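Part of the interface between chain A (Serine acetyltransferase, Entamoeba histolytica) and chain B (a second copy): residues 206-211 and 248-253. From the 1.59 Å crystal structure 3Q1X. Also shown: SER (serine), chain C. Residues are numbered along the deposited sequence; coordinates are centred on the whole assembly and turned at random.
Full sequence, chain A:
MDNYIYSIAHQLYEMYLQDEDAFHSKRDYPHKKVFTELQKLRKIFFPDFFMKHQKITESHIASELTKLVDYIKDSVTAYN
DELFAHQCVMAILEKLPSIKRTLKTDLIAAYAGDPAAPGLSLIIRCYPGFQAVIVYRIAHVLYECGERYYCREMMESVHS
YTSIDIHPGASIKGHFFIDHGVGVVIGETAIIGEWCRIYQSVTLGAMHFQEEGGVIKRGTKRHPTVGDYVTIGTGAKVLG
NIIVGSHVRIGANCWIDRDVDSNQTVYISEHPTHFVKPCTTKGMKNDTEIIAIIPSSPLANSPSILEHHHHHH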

# COMPACT_ATOMS: atom_id res chain seq x y z
N ALA A 206 -2.70 -14.75 -13.13
CA ALA A 206 -2.13 -16.06 -13.36
C ALA A 206 -1.16 -16.43 -12.25
O ALA A 206 -0.62 -15.56 -11.57
CB ALA A 206 -1.43 -16.10 -14.72
N MET A 207 -0.95 -17.74 -12.08
CA MET A 207 0.08 -18.27 -11.20
C MET A 207 0.99 -19.17 -11.99
O MET A 207 0.54 -19.86 -12.90
CB MET A 207 -0.53 -19.13 -10.10
CG MET A 207 -1.32 -18.40 -9.09
SD MET A 207 -1.72 -19.57 -7.79
CE MET A 207 -2.66 -20.84 -8.66
N HIS A 208 2.27 -19.20 -11.63
CA HIS A 208 3.20 -20.08 -12.32
C HIS A 208 3.97 -20.96 -11.35
O HIS A 208 4.90 -20.53 -10.68
CB HIS A 208 4.13 -19.27 -13.21
CG HIS A 208 3.39 -18.43 -14.20
ND1 HIS A 208 3.30 -17.06 -14.09
CD2 HIS A 208 2.65 -18.76 -15.28
CE1 HIS A 208 2.56 -16.58 -15.08
NE2 HIS A 208 2.16 -17.60 -15.82
N PHE A 209 3.53 -22.22 -11.28
CA PHE A 209 4.21 -23.20 -10.47
C PHE A 209 5.54 -23.57 -11.11
O PHE A 209 5.62 -23.79 -12.32
CB PHE A 209 3.33 -24.43 -10.25
CG PHE A 209 2.07 -24.13 -9.51
CD1 PHE A 209 2.10 -23.80 -8.16
CD2 PHE A 209 0.85 -24.15 -10.17
CE1 PHE A 209 0.93 -23.51 -7.47
CE2 PHE A 209 -0.33 -23.86 -9.49
CZ PHE A 209 -0.29 -23.55 -8.14
N GLN A 210 6.58 -23.60 -10.28
CA GLN A 210 7.93 -23.77 -10.76
C GLN A 210 8.11 -25.04 -11.57
O GLN A 210 7.85 -26.15 -11.09
CB GLN A 210 8.93 -23.74 -9.61
CG GLN A 210 9.14 -22.36 -9.02
CD GLN A 210 10.08 -22.38 -7.85
OE1 GLN A 210 11.24 -22.78 -7.98
NE2 GLN A 210 9.60 -21.93 -6.69
N GLU A 211 8.51 -24.85 -12.83
CA GLU A 211 9.03 -25.92 -13.65
C GLU A 211 10.52 -25.70 -13.65
O GLU A 211 11.02 -24.83 -14.36
CB GLU A 211 8.47 -25.83 -15.06
N VAL B 248 7.23 -28.02 -3.25
CA VAL B 248 5.81 -27.97 -2.89
C VAL B 248 5.13 -26.85 -3.69
O VAL B 248 5.66 -25.75 -3.82
CB VAL B 248 5.62 -27.75 -1.37
CG1 VAL B 248 4.17 -27.44 -1.03
CG2 VAL B 248 6.09 -28.97 -0.58
N ARG B 249 3.96 -27.17 -4.24
CA ARG B 249 3.11 -26.19 -4.92
C ARG B 249 1.87 -25.95 -4.06
O ARG B 249 1.17 -26.91 -3.70
CB ARG B 249 2.72 -26.70 -6.31
CG ARG B 249 3.88 -26.84 -7.30
CD ARG B 249 3.62 -27.94 -8.34
NE ARG B 249 4.56 -27.86 -9.47
CZ ARG B 249 4.21 -27.78 -10.76
NH1 ARG B 249 2.93 -27.78 -11.12
NH2 ARG B 249 5.15 -27.71 -11.69
N ILE B 250 1.61 -24.70 -3.72
CA ILE B 250 0.43 -24.35 -2.92
C ILE B 250 -0.56 -23.53 -3.74
O ILE B 250 -0.20 -22.50 -4.30
CB ILE B 250 0.82 -23.60 -1.63
CG1 ILE B 250 1.71 -24.49 -0.75
CG2 ILE B 250 -0.43 -23.18 -0.86
CD1 ILE B 250 2.64 -23.72 0.16
N GLY B 251 -1.80 -24.02 -3.81
CA GLY B 251 -2.85 -23.39 -4.62
C GLY B 251 -3.46 -22.13 -4.02
O GLY B 251 -3.22 -21.80 -2.85
N ALA B 252 -4.25 -21.44 -4.83
CA ALA B 252 -4.83 -20.15 -4.43
C ALA B 252 -5.77 -20.26 -3.22
O ALA B 252 -6.48 -21.26 -3.05
CB ALA B 252 -5.55 -19.50 -5.61
N ASN B 253 -5.74 -19.24 -2.37
CA ASN B 253 -6.61 -19.14 -1.20
C ASN B 253 -6.53 -20.29 -0.18
O ASN B 253 -7.42 -20.44 0.66
CB ASN B 253 -8.07 -18.90 -1.63
CG ASN B 253 -8.34 -17.46 -2.03
OD1 ASN B 253 -7.44 -16.62 -2.00
ND2 ASN B 253 -9.58 -17.18 -2.41
N SER C . 3.30 -11.72 -13.36
CA SER C . 2.71 -13.02 -13.80
C SER C . 2.31 -12.96 -15.27
O SER C . 2.41 -11.91 -15.91
CB SER C . 1.50 -13.38 -12.94
OG SER C . 0.44 -12.45 -13.13
OXT SER C . 1.88 -13.95 -15.84

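What does B:Arg249 do at the start of the contact? B:Val248 lies out of reach, so the strand first meets chain A through the arginine, whose CA-to-CB bond points toward the other copy. The side chain extends along A:Phe209 to the backbone beyond it, where B:Arg249 NH2 donates a hydrogen bond to A:Gln210 O at 3.2 Å. The N-H...O angle of 138° makes this a bent bond. Because the acceptor is a main-chain carbonyl, the bond does not draw on the A:Gln210 side chain, whose NE2 is hydrogen-bonded elsewhere in the structure. On the way, one face of the guanidinium lies against A:Phe209, with B:Arg249 NH1 3.5 Å from A:Phe209 CB.

How does B:Ile250 take part if its CA-to-CB bond points away from chain A? It contributes its backbone: B:Ile250 O comes within 3.5 Å of A:Phe209 CE1. The oxygen sits at the ring edge, near the ring plane, where the weakly positive C-H groups of an aromatic ring suit a carbonyl better than its electron-rich faces would.

What does B:Gly251 offer without a side chain? Its backbone continues along the same ring edge, with B:Gly251 CA 4.4 Å from A:Phe209 CZ. A:Phe209 thus touches three consecutive residues of chain B and has more area covered than any other residue here.

Where does the contact end? At B:Ala252, A:Met207 supplies a looser apolar contact, its CE 4.4 Å from B:Ala252 CB. The same methyl carbon, A:Met207 CE, lies 4.2 Å from B:Ala252 N, a buried backbone nitrogen with no hydrogen-bonding partner in the model. B:Asn253 is out of reach. The two segments run in nearly opposite directions, 174° apart, so moving forward along chain B leads from A:Gln210 back to A:Met207.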